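PDB 5DH0: siderophore periplasmic binding protein from Thermobifida fusca, which probably binds the iron-loaded siderophore fuscachelin outside the cell membrane and hands it on for uptake. Local coordinates for residues 61-67 against 84-90; 164-168 against 292-296. All blocks are in the same frame, centred on the assembly; numbering follows the deposited sequence.

Contact 1: residues 61-67 against 84-90; sequences EPVGVIE and YPVVQSA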
loop_
_atom_site.group_PDB
_atom_site.type_symbol
_atom_site.label_atom_id
_atom_site.label_comp_id
_atom_site.label_asym_id
_atom_site.label_seq_id
_atom_site.Cartn_x
_atom_site.Cartn_y
_atom_site.Cartn_z
ATOM N N GLU A 61 -27.730 36.662 6.000
ATOM C CA GLU A 61 -27.137 37.467 4.931
ATOM C C GLU A 61 -26.074 38.398 5.516
ATOM O O GLU A 61 -26.396 39.347 6.246
ATOM C CB GLU A 61 -28.200 38.283 4.199
ATOM C CG GLU A 61 -29.271 37.462 3.496
ATOM C CD GLU A 61 -30.207 38.322 2.641
ATOM O OE1 GLU A 61 -29.718 39.214 1.905
ATOM O OE2 GLU A 61 -31.434 38.106 2.705
ATOM N N PRO A 62 -24.800 38.127 5.205
ATOM C CA PRO A 62 -23.707 38.923 5.776
ATOM C C PRO A 62 -23.707 40.290 5.143
ATOM O O PRO A 62 -24.184 40.410 4.011
ATOM C CB PRO A 62 -22.455 38.128 5.405
ATOM C CG PRO A 62 -22.836 37.404 4.142
ATOM C CD PRO A 62 -24.329 37.160 4.197
ATOM N N VAL A 63 -23.209 41.306 5.839
ATOM C CA VAL A 63 -23.149 42.641 5.243
ATOM C C VAL A 63 -21.820 42.909 4.510
ATOM O O VAL A 63 -21.639 43.974 3.906
ATOM C CB VAL A 63 -23.378 43.732 6.300
ATOM C CG1 VAL A 63 -24.818 43.693 6.771
ATOM C CG2 VAL A 63 -22.399 43.569 7.462
ATOM N N GLY A 64 -20.914 41.929 4.552
ATOM C CA GLY A 64 -19.634 41.990 3.862
ATOM C C GLY A 64 -18.973 40.624 3.855
ATOM O O GLY A 64 -19.047 39.890 4.841
ATOM N N VAL A 65 -18.334 40.258 2.754
ATOM C CA VAL A 65 -17.669 38.956 2.682
ATOM C C VAL A 65 -16.288 39.053 2.097
ATOM O O VAL A 65 -15.956 40.021 1.415
ATOM C CB VAL A 65 -18.453 37.922 1.825
ATOM C CG1 VAL A 65 -19.757 37.582 2.469
ATOM C CG2 VAL A 65 -18.670 38.443 0.411
ATOM N N ILE A 66 -15.486 38.034 2.367
ATOM C CA ILE A 66 -14.265 37.825 1.616
ATOM C C ILE A 66 -14.668 37.479 0.191
ATOM O O ILE A 66 -15.686 36.804 -0.025
ATOM C CB ILE A 66 -13.387 36.700 2.216
ATOM C CG1 ILE A 66 -12.160 36.454 1.325
ATOM C CG2 ILE A 66 -14.186 35.417 2.364
ATOM C CD1 ILE A 66 -11.166 35.479 1.885
ATOM N N GLU A 67 -13.896 37.993 -0.765
ATOM C CA GLU A 67 -14.055 37.687 -2.183
ATOM C C GLU A 67 -14.489 36.229 -2.368
ATOM O O GLU A 67 -13.761 35.305 -2.002
ATOM C CB GLU A 67 -12.738 37.971 -2.922
ATOM C CG GLU A 67 -12.785 37.741 -4.409
ATOM C CD GLU A 67 -13.349 38.939 -5.165
ATOM O OE1 GLU A 67 -14.589 39.009 -5.333
ATOM O OE2 GLU A 67 -12.552 39.817 -5.573
ATOM N N TYR A 84 -22.818 40.914 -2.442
ATOM C CA TYR A 84 -22.379 41.494 -1.175
ATOM C C TYR A 84 -21.091 42.298 -1.342
ATOM O O TYR A 84 -20.293 42.003 -2.218
ATOM C CB TYR A 84 -22.171 40.388 -0.140
ATOM C CG TYR A 84 -23.411 39.582 0.138
ATOM C CD1 TYR A 84 -24.659 40.187 0.163
ATOM C CD2 TYR A 84 -23.338 38.209 0.365
ATOM C CE1 TYR A 84 -25.803 39.448 0.411
ATOM C CE2 TYR A 84 -24.478 37.454 0.614
ATOM C CZ TYR A 84 -25.710 38.081 0.638
ATOM O OH TYR A 84 -26.848 37.356 0.887
ATOM N N PRO A 85 -20.881 43.317 -0.498
ATOM C CA PRO A 85 -19.613 44.049 -0.563
ATOM C C PRO A 85 -18.413 43.166 -0.195
ATOM O O PRO A 85 -18.506 42.366 0.744
ATOM C CB PRO A 85 -19.801 45.171 0.466
ATOM C CG PRO A 85 -21.286 45.274 0.664
ATOM C CD PRO A 85 -21.797 43.884 0.506
ATOM N N VAL A 86 -17.317 43.308 -0.939
ATOM C CA VAL A 86 -16.089 42.560 -0.695
ATOM C C VAL A 86 -15.194 43.325 0.262
ATOM O O VAL A 86 -14.960 44.517 0.067
ATOM C CB VAL A 86 -15.331 42.283 -2.007
ATOM C CG1 VAL A 86 -13.939 41.749 -1.725
ATOM C CG2 VAL A 86 -16.109 41.308 -2.857
ATOM N N VAL A 87 -14.693 42.645 1.292
ATOM C CA VAL A 87 -13.970 43.319 2.367
ATOM C C VAL A 87 -12.601 42.688 2.626
ATOM O O VAL A 87 -11.781 43.201 3.416
ATOM C CB VAL A 87 -14.800 43.306 3.668
ATOM C CG1 VAL A 87 -16.097 44.061 3.471
ATOM C CG2 VAL A 87 -15.099 41.876 4.087
ATOM N N GLN A 88 -12.356 41.567 1.961
ATOM C CA GLN A 88 -11.085 40.873 2.090
ATOM C C GLN A 88 -10.822 40.211 0.748
ATOM O O GLN A 88 -11.758 39.776 0.080
ATOM C CB GLN A 88 -11.124 39.863 3.252
ATOM C CG GLN A 88 -9.886 38.980 3.408
ATOM C CD GLN A 88 -9.925 38.089 4.658
ATOM O OE1 GLN A 88 -10.913 37.395 4.921
ATOM N NE2 GLN A 88 -8.831 38.090 5.416
ATOM N N SER A 89 -9.564 40.177 0.333
ATOM C CA SER A 89 -9.218 39.590 -0.955
ATOM C C SER A 89 -8.756 38.141 -0.826
ATOM O O SER A 89 -8.494 37.659 0.276
ATOM C CB SER A 89 -8.124 40.416 -1.633
ATOM O OG SER A 89 -6.883 40.220 -0.972
ATOM N N ALA A 90 -8.662 37.464 -1.968
ATOM C CA ALA A 90 -8.093 36.116 -2.062
ATOM C C ALA A 90 -6.797 35.966 -1.271
ATOM O O ALA A 90 -6.620 35.001 -0.534
ATOM C CB ALA A 90 -7.850 35.754 -3.528
#

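Contact 2: residues 164-168 against 292-296; sequences EQQRF and YAQAN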
loop_
_atom_site.group_PDB
_atom_site.type_symbol
_atom_site.label_atom_id
_atom_site.label_comp_id
_atom_site.label_asym_id
_atom_site.label_seq_id
_atom_site.Cartn_x
_atom_site.Cartn_y
_atom_site.Cartn_z
ATOM N N GLU A 164 -24.979 18.470 13.288
ATOM C CA GLU A 164 -24.148 17.954 12.196
ATOM C C GLU A 164 -22.942 17.187 12.740
ATOM O O GLU A 164 -22.594 16.120 12.222
ATOM C CB GLU A 164 -23.682 19.077 11.267
ATOM C CG GLU A 164 -24.773 19.641 10.350
ATOM C CD GLU A 164 -25.271 18.639 9.299
ATOM O OE1 GLU A 164 -24.573 17.646 9.012
ATOM O OE2 GLU A 164 -26.370 18.857 8.739
ATOM N N GLN A 165 -22.312 17.715 13.789
ATOM C CA GLN A 165 -21.131 17.056 14.358
ATOM C C GLN A 165 -21.476 15.661 14.890
ATOM O O GLN A 165 -20.739 14.688 14.672
ATOM C CB GLN A 165 -20.524 17.893 15.468
ATOM C CG GLN A 165 -19.393 17.197 16.195
ATOM C CD GLN A 165 -18.850 18.015 17.342
ATOM O OE1 GLN A 165 -19.592 18.461 18.210
ATOM N NE2 GLN A 165 -17.545 18.235 17.339
ATOM N N GLN A 166 -22.619 15.559 15.566
ATOM C CA GLN A 166 -23.103 14.258 16.019
ATOM C C GLN A 166 -23.427 13.324 14.857
ATOM O O GLN A 166 -23.090 12.129 14.878
ATOM C CB GLN A 166 -24.337 14.422 16.889
ATOM C CG GLN A 166 -24.070 15.165 18.165
ATOM C CD GLN A 166 -25.310 15.252 19.023
ATOM O OE1 GLN A 166 -25.919 14.222 19.353
ATOM N NE2 GLN A 166 -25.708 16.480 19.381
ATOM N N ARG A 167 -24.084 13.858 13.838
ATOM C CA ARG A 167 -24.489 13.005 12.735
ATOM C C ARG A 167 -23.284 12.430 11.992
ATOM O O ARG A 167 -23.328 11.286 11.519
ATOM C CB ARG A 167 -25.389 13.771 11.786
ATOM C CG ARG A 167 -25.882 12.933 10.648
ATOM C CD ARG A 167 -26.498 13.792 9.548
ATOM N NE ARG A 167 -26.553 13.021 8.307
ATOM C CZ ARG A 167 -26.266 13.507 7.102
ATOM N NH1 ARG A 167 -25.918 14.786 6.953
ATOM N NH2 ARG A 167 -26.338 12.706 6.041
ATOM N N PHE A 168 -22.208 13.217 11.905
ATOM C CA PHE A 168 -20.960 12.786 11.255
ATOM C C PHE A 168 -20.310 11.640 12.029
ATOM O O PHE A 168 -19.918 10.624 11.435
ATOM C CB PHE A 168 -19.978 13.969 11.125
ATOM C CG PHE A 168 -18.610 13.585 10.601
ATOM C CD1 PHE A 168 -18.380 13.461 9.240
ATOM C CD2 PHE A 168 -17.543 13.383 11.462
ATOM C CE1 PHE A 168 -17.115 13.123 8.757
ATOM C CE2 PHE A 168 -16.275 13.042 10.965
ATOM C CZ PHE A 168 -16.071 12.916 9.624
ATOM N N TYR A 292 -19.195 20.501 9.275
ATOM C CA TYR A 292 -19.609 19.117 9.511
ATOM C C TYR A 292 -20.633 18.698 8.463
ATOM O O TYR A 292 -20.678 17.533 8.059
ATOM C CB TYR A 292 -20.135 18.920 10.942
ATOM C CG TYR A 292 -19.003 18.586 11.915
ATOM C CD1 TYR A 292 -18.404 17.332 11.901
ATOM C CD2 TYR A 292 -18.514 19.529 12.813
ATOM C CE1 TYR A 292 -17.367 17.024 12.761
ATOM C CE2 TYR A 292 -17.479 19.225 13.673
ATOM C CZ TYR A 292 -16.909 17.973 13.641
ATOM O OH TYR A 292 -15.881 17.653 14.485
ATOM N N ALA A 293 -21.409 19.658 7.967
ATOM C CA ALA A 293 -22.366 19.360 6.899
ATOM C C ALA A 293 -21.651 18.981 5.599
ATOM O O ALA A 293 -22.069 18.072 4.880
ATOM C CB ALA A 293 -23.294 20.546 6.674
ATOM N N GLN A 294 -20.558 19.669 5.300
ATOM C CA GLN A 294 -19.781 19.334 4.110
ATOM C C GLN A 294 -19.132 17.973 4.308
ATOM O O GLN A 294 -19.184 17.116 3.419
ATOM C CB GLN A 294 -18.728 20.408 3.817
ATOM C CG GLN A 294 -19.304 21.639 3.158
ATOM C CD GLN A 294 -18.251 22.682 2.858
ATOM O OE1 GLN A 294 -17.056 22.371 2.772
ATOM N NE2 GLN A 294 -18.689 23.922 2.664
ATOM N N ALA A 295 -18.530 17.773 5.480
ATOM C CA ALA A 295 -17.947 16.482 5.833
ATOM C C ALA A 295 -18.976 15.344 5.710
ATOM O O ALA A 295 -18.637 14.238 5.282
ATOM C CB ALA A 295 -17.366 16.526 7.236
ATOM N N ASN A 296 -20.236 15.611 6.042
ATOM C CA ASN A 296 -21.260 14.574 5.855
ATOM C C ASN A 296 -21.558 14.282 4.382
ATOM O O ASN A 296 -21.737 13.131 3.997
ATOM C CB ASN A 296 -22.554 14.944 6.601
ATOM C CG ASN A 296 -22.514 14.527 8.070
ATOM O OD1 ASN A 296 -22.245 13.374 8.379
ATOM N ND2 ASN A 296 -22.774 15.464 8.976
#

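Contact 1: residues 61-67 against 84-90
Val65 bonds to 84-90 through both its N and its O: the N donates to Pro85 O at 2.9 Å, nearly straight at 165°, and the O receives Val87 N at 2.9 Å, from a donor tilted out of the carbonyl plane. One residue beyond Ile66, Glu67 N meets Gln88 O at 2.9 Å. A CA-H...O contact from Gly64 CA reaches the same Pro85 O at 3.3 Å. Ahead of the strands, the Tyr84 and Pro62 side chains cross at about a right angle, with Pro62 CD 3.6 Å from Tyr84 CE2. Pro62 O stands over one face of the Tyr84 ring, toward the rim, and the hydroxyl lies against the aliphatic part of Glu61, Tyr84 OH to Glu61 CG being 3.6 Å. Chi1 of -60° holds CG of Tyr84 beside the backbone N, turning the ring back along 61-62. A leucine in place of Tyr84 would probably cover less of the Pro62 ring and cost Gln80 its weak hydrogen bond with the hydroxyl. At the other end Ile66, with CG1 anti to its N (chi1 176°), lays CD1 3.6 Å from Gln88 OE1. That amide is fixed from outside: OE1 accepts from Glu49 N, and NE2 donates to Leu92 O. Val87 packs on Ala98 and Ile99 of helix 96-102. The beta-alpha-beta unit of strand 64-66, helix 75-81 and strand 86-88, at the edge of the N-terminal lobe's parallel sheet, is thus closed largely by main-chain bonds, with side-chain packing at both ends.

Contact 2: residues 164-168 against 292-296
Asn296 and Glu164 make the polar link between the two helices. Asn296 ND2 donates to Glu164 OE1 at 2.8 Å through a bent bond, the oxygen being met nearly along its C-O axis but lying somewhat out of the amide plane. The same nitrogen makes a weak bond to the backbone, Asn296 ND2 to Glu164 O at 3.3 Å, and that carbonyl also accepts the helical bond from Phe168 N. A bend at chi2 of -67° folds the Glu164 carboxylate over Ala293 and within reach of the amide. Arg167 adds charge: its NH1 forms a long salt bridge to Glu164 OE1, 3.8 Å, within the same helix, which would tend to keep the carboxylate ionised. Its extended chain also lays the guanidinium over the Asn296 amide in a stack, with Arg167 NH1 3.4 Å from Asn296 CB.

The aromatic contacts centre on Tyr292. Gln165 runs alongside it, pointing the same way, and Gln165 CB sits 3.7 Å over the centre of the Tyr292 ring in a CH-pi contact. Phe168 takes the edge of Tyr292 toward its own face, an offset edge-to-face pair with centroids 5.7 Å apart and planes at 60°. Phe168 CE1 then touches Ala295 CB at 3.7 Å.

The segment axes run 29° apart in the same general direction. Helix 158-178 lies in sequence between the parallel and mixed sheets, consistent with the long helix linking the two lobes in this family, and the C-terminal helix 292-307 packs alongside it. Helix 142-154 flanks the pair through Arg145, against Tyr292 and Ala295, and through Asn146 and Leu149, against Gln165; helix 52-57 brings Glu57 to Ala293.

Contact 1 lies at the margin of the five-stranded parallel sheet, its centre about 19 Å from the centre of the chain; the centre of contact 2 is about 13 Å from it. Both are partly buried, but five of 14 touching residues are exposed in contact 1 and one of eight in contact 2. The contacts do not touch, yet helix 52-57 borders both. Contact 1 joins two strands close in sequence, with helix 75-81 between them, mainly by main-chain bonds. Contact 2 pairs helices over a hundred residues apart through side chains: the Asn296 amide is the hydrogen-bond donor, Arg167 stacks on it, and an offset edge-to-face pair of rings lies beside them.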